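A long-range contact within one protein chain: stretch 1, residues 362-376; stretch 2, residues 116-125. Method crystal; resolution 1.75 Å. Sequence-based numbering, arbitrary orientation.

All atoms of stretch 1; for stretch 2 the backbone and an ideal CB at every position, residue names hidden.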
# COMPACT_ATOMS: atom_id res chain seq x y z
N ASP A 362 22.70 23.35 9.22
CA ASP A 362 23.83 24.30 9.32
C ASP A 362 24.97 23.66 10.11
O ASP A 362 24.95 22.45 10.38
CB ASP A 362 23.35 25.61 9.95
CG ASP A 362 22.78 25.47 11.34
OD1 ASP A 362 22.87 24.37 11.93
OD2 ASP A 362 22.21 26.47 11.83
N ILE A 363 25.95 24.48 10.48
CA ILE A 363 27.15 24.03 11.23
C ILE A 363 26.69 23.29 12.50
O ILE A 363 27.30 22.27 12.85
CB ILE A 363 28.07 25.23 11.52
CG1 ILE A 363 29.41 24.78 12.12
CG2 ILE A 363 27.39 26.26 12.42
CD1 ILE A 363 30.24 23.91 11.19
N HIS A 364 25.67 23.80 13.18
CA HIS A 364 25.18 23.26 14.47
C HIS A 364 24.59 21.86 14.25
O HIS A 364 24.86 20.97 15.07
CB HIS A 364 24.16 24.21 15.12
CG HIS A 364 24.69 25.60 15.29
ND1 HIS A 364 25.68 25.90 16.19
CD2 HIS A 364 24.36 26.76 14.67
CE1 HIS A 364 25.94 27.19 16.12
NE2 HIS A 364 25.15 27.74 15.19
N ALA A 365 23.85 21.66 13.17
CA ALA A 365 23.30 20.33 12.82
C ALA A 365 24.46 19.36 12.57
O ALA A 365 24.40 18.20 13.04
CB ALA A 365 22.41 20.43 11.62
N GLY A 366 25.49 19.82 11.85
CA GLY A 366 26.69 19.02 11.54
C GLY A 366 27.37 18.58 12.82
O GLY A 366 27.71 17.38 12.93
N VAL A 367 27.54 19.48 13.79
CA VAL A 367 28.18 19.15 15.10
C VAL A 367 27.36 18.06 15.80
O VAL A 367 27.98 17.10 16.30
CB VAL A 367 28.36 20.39 15.99
CG1 VAL A 367 28.81 20.01 17.39
CG2 VAL A 367 29.33 21.37 15.36
N GLU A 368 26.04 18.19 15.85
CA GLU A 368 25.16 17.23 16.56
C GLU A 368 25.26 15.84 15.92
O GLU A 368 25.28 14.86 16.68
CB GLU A 368 23.71 17.72 16.59
CG GLU A 368 23.50 18.86 17.55
CD GLU A 368 24.18 18.64 18.90
OE1 GLU A 368 23.87 17.59 19.55
OE2 GLU A 368 25.04 19.47 19.27
N GLY A 369 25.32 15.75 14.59
CA GLY A 369 25.49 14.48 13.86
C GLY A 369 26.75 13.77 14.30
O GLY A 369 26.73 12.55 14.52
N VAL A 370 27.85 14.52 14.44
CA VAL A 370 29.16 13.95 14.87
C VAL A 370 29.05 13.53 16.33
O VAL A 370 29.52 12.43 16.65
CB VAL A 370 30.29 14.96 14.63
CG1 VAL A 370 31.62 14.48 15.20
CG2 VAL A 370 30.40 15.29 13.16
N ARG A 371 28.47 14.37 17.19
CA ARG A 371 28.27 14.05 18.62
C ARG A 371 27.54 12.72 18.74
O ARG A 371 27.98 11.84 19.51
CB ARG A 371 27.46 15.12 19.35
CG ARG A 371 27.36 14.88 20.85
CD ARG A 371 26.35 15.77 21.54
NE ARG A 371 26.43 17.15 21.09
CZ ARG A 371 27.37 18.01 21.45
NH1 ARG A 371 28.33 17.64 22.28
NH2 ARG A 371 27.35 19.23 20.97
N TRP A 372 26.42 12.57 18.03
CA TRP A 372 25.56 11.37 18.18
C TRP A 372 26.36 10.12 17.79
O TRP A 372 26.35 9.15 18.56
CB TRP A 372 24.29 11.50 17.36
CG TRP A 372 23.34 10.34 17.49
CD1 TRP A 372 22.40 10.14 18.46
CD2 TRP A 372 23.18 9.27 16.55
NE1 TRP A 372 21.69 9.00 18.21
CE2 TRP A 372 22.15 8.44 17.04
CE3 TRP A 372 23.80 8.93 15.35
CZ2 TRP A 372 21.72 7.31 16.36
CZ3 TRP A 372 23.39 7.79 14.68
CH2 TRP A 372 22.36 6.99 15.19
N VAL A 373 27.02 10.13 16.64
CA VAL A 373 27.82 8.97 16.17
C VAL A 373 28.87 8.65 17.24
O VAL A 373 29.05 7.46 17.55
CB VAL A 373 28.45 9.22 14.79
CG1 VAL A 373 29.50 8.16 14.45
CG2 VAL A 373 27.38 9.30 13.71
N GLU A 374 29.55 9.66 17.76
CA GLU A 374 30.67 9.44 18.71
C GLU A 374 30.14 8.75 19.98
O GLU A 374 30.77 7.77 20.42
CB GLU A 374 31.40 10.75 19.00
CG GLU A 374 32.65 10.57 19.83
CD GLU A 374 33.61 11.75 19.75
OE1 GLU A 374 33.87 12.36 20.80
OE2 GLU A 374 34.07 12.07 18.63
N ARG A 375 29.02 9.23 20.53
CA ARG A 375 28.38 8.65 21.74
C ARG A 375 27.94 7.21 21.46
O ARG A 375 28.15 6.35 22.33
CB ARG A 375 27.20 9.49 22.23
CG ARG A 375 27.62 10.80 22.86
CD ARG A 375 28.21 10.64 24.26
NE ARG A 375 28.75 11.94 24.65
CZ ARG A 375 29.97 12.37 24.34
NH1 ARG A 375 30.82 11.61 23.68
NH2 ARG A 375 30.36 13.58 24.72
N CYS A 376 27.34 6.96 20.29
CA CYS A 376 26.90 5.59 19.89
C CYS A 376 28.11 4.66 19.85
O CYS A 376 28.04 3.55 20.41
CB CYS A 376 26.19 5.60 18.54
SG CYS A 376 24.52 6.31 18.61
N UNK A 116 29.52 13.26 6.91
CA UNK A 116 29.55 14.03 8.15
C UNK A 116 30.56 15.18 8.07
O UNK A 116 31.47 15.14 7.26
CB UNK A 116 29.89 13.12 9.33
N UNK A 117 30.38 16.18 8.92
CA UNK A 117 31.31 17.31 9.06
C UNK A 117 32.74 16.78 9.18
O UNK A 117 33.66 17.36 8.57
CB UNK A 117 30.95 18.17 10.28
N UNK A 118 32.93 15.73 9.99
CA UNK A 118 34.27 15.20 10.36
C UNK A 118 34.10 13.96 11.25
O UNK A 118 32.94 13.59 11.54
CB UNK A 118 35.10 16.26 11.08
N UNK A 119 35.22 13.36 11.67
CA UNK A 119 35.27 12.08 12.42
C UNK A 119 34.97 12.30 13.91
O UNK A 119 34.30 11.44 14.52
CB UNK A 119 36.64 11.42 12.26
N UNK A 120 35.49 13.37 14.53
CA UNK A 120 35.47 13.53 16.01
C UNK A 120 34.73 14.80 16.42
O UNK A 120 34.76 15.79 15.67
CB UNK A 120 36.89 13.57 16.57
N UNK A 121 34.12 14.76 17.60
CA UNK A 121 33.42 15.92 18.19
C UNK A 121 34.41 17.07 18.39
O UNK A 121 34.04 18.22 18.15
CB UNK A 121 32.76 15.54 19.52
N UNK A 122 35.65 16.78 18.80
CA UNK A 122 36.64 17.85 19.06
C UNK A 122 36.92 18.61 17.75
O UNK A 122 36.95 19.85 17.77
CB UNK A 122 37.94 17.27 19.63
N UNK A 123 37.06 17.90 16.63
CA UNK A 123 37.22 18.49 15.27
C UNK A 123 35.98 19.32 14.92
O UNK A 123 36.13 20.43 14.38
CB UNK A 123 37.44 17.40 14.22
N UNK A 124 34.79 18.78 15.17
CA UNK A 124 33.50 19.46 14.87
C UNK A 124 33.44 20.80 15.62
O UNK A 124 33.06 21.82 15.01
CB UNK A 124 32.31 18.58 15.26
N UNK A 125 33.79 20.79 16.91
CA UNK A 125 33.75 22.00 17.78
C UNK A 125 34.73 23.03 17.21
O UNK A 125 34.38 24.23 17.18
CB UNK A 125 34.10 21.66 19.23

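Stretch 1 offers a helix, 363-376, with Val-367, Val-370, Arg-371 and Glu-374 along the side that meets stretch 2, and Gly-366 where a side chain is absent. The helix that begins at position 121, and continues beyond this stretch, runs nearly antiparallel to it, at 169°, with the axes 9.0 Å apart at closest.

Position 116 points its CA-to-CB bond sideways, its ideal CB 4.4 Å from Val-370 CG2, and its phi of -88° admits many residues, proline among them. It is Pro-116, preceded by a cis peptide bond.

Position 117 points toward the helix where Gly-366 leaves a gap bordered by Ile-363 and Val-367, so a branched or long apolar residue suits it. Leu-117 fills the gap: CD2 lies 3.6 Å from Gly-366 C and 3.7 Å from Ile-363 CD1. An ideal CB on Gly-366 would come within 2.8 Å of that CD2, a clash, so the leucine and the glycine fit as a pair. Close by, a water accepts from Leu-117 N (2.9 Å) and donates to Gly-366 O (2.8 Å).

Position 118 is extended and points sideways, with Val-370 CG2 5.2 Å from its ideal CB; a small or medium apolar side chain would do. Cys-118 puts SG 4.2 Å from Val-370 CG2.

Position 119 points away, leaving stretch 1 little say. It is Phe-119, whose backbone O shares a water with Val-370 O, at 3.0 and 2.9 Å.

Position 120 immediately precedes the helix and also points away; Ser, Thr, Asp or Asn would suit a cap. Thr-120 takes the role, OG1 accepting from the N of residue 123 at 3.2 Å.

Position 121 points sideways over Val-367, Arg-371, Glu-374 and Arg-375, a hole for a sizeable apolar knob such as Leu, Met or Ile. Its free backbone N meets Glu-374 OE2 in a 2.9 Å hydrogen bond that any residue but proline could make. Leu-121 is the knob, with CD1 4.0 Å from Val-367 CG1 and over one face of the Arg-371 guanidinium.

Positions 122 and 123 have nothing of stretch 1 within 5.5 Å of their ideal CB atoms, so polar residues are acceptable; they are Glu-122 and Glu-123.

Position 124 points toward Val-367 and Val-370, where the backbones are close (CA to CA of Val-367, 5.3 Å), favouring a small residue. Ala-124 CB rests 4.1 Å from Val-367 CG2.

Position 125 points away, but a long acidic chain could bend back toward Arg-371. Glu-125 does, its OE2 4.0 Å from Arg-371 NH2, beyond a salt bridge; that arginine is already paired with Glu-368.

Stretch 2 116-125: PLCFTLEEAE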
# COMPACT_ATOMS: atom_id res chain seq x y z
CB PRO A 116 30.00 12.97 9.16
CG PRO A 116 31.01 12.16 8.38
CD PRO A 116 30.49 12.15 6.95
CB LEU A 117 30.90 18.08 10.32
CG LEU A 117 30.98 19.60 10.25
CD1 LEU A 117 30.38 20.15 8.97
CD2 LEU A 117 30.28 20.19 11.47
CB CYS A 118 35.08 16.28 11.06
SG CYS A 118 34.16 17.06 12.41
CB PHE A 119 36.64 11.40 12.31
CG PHE A 119 37.04 10.86 10.96
CD1 PHE A 119 36.14 10.79 9.91
CD2 PHE A 119 38.32 10.36 10.77
CE1 PHE A 119 36.53 10.26 8.69
CE2 PHE A 119 38.70 9.83 9.54
CZ PHE A 119 37.80 9.78 8.51
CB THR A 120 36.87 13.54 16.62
OG1 THR A 120 37.51 14.79 16.35
CG2 THR A 120 37.75 12.41 16.14
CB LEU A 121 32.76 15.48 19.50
CG LEU A 121 31.96 16.54 20.25
CD1 LEU A 121 30.90 17.17 19.36
CD2 LEU A 121 31.33 15.95 21.50
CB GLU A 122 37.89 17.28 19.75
CG GLU A 122 38.98 18.32 19.96
CD GLU A 122 39.99 18.03 21.06
OE1 GLU A 122 41.17 17.73 20.73
OE2 GLU A 122 39.62 18.13 22.26
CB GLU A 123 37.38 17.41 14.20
CG GLU A 123 38.78 16.86 14.04
CD GLU A 123 38.82 15.72 13.03
OE1 GLU A 123 38.06 14.76 13.21
OE2 GLU A 123 39.58 15.82 12.05
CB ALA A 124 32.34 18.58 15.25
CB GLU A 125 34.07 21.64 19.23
CG GLU A 125 33.01 20.77 19.87
CD GLU A 125 31.78 21.49 20.40
OE1 GLU A 125 31.61 22.69 20.11
OE2 GLU A 125 31.01 20.84 21.11
O HOH W 1 27.95 15.98 10.53
O HOH W 2 31.35 10.99 14.93
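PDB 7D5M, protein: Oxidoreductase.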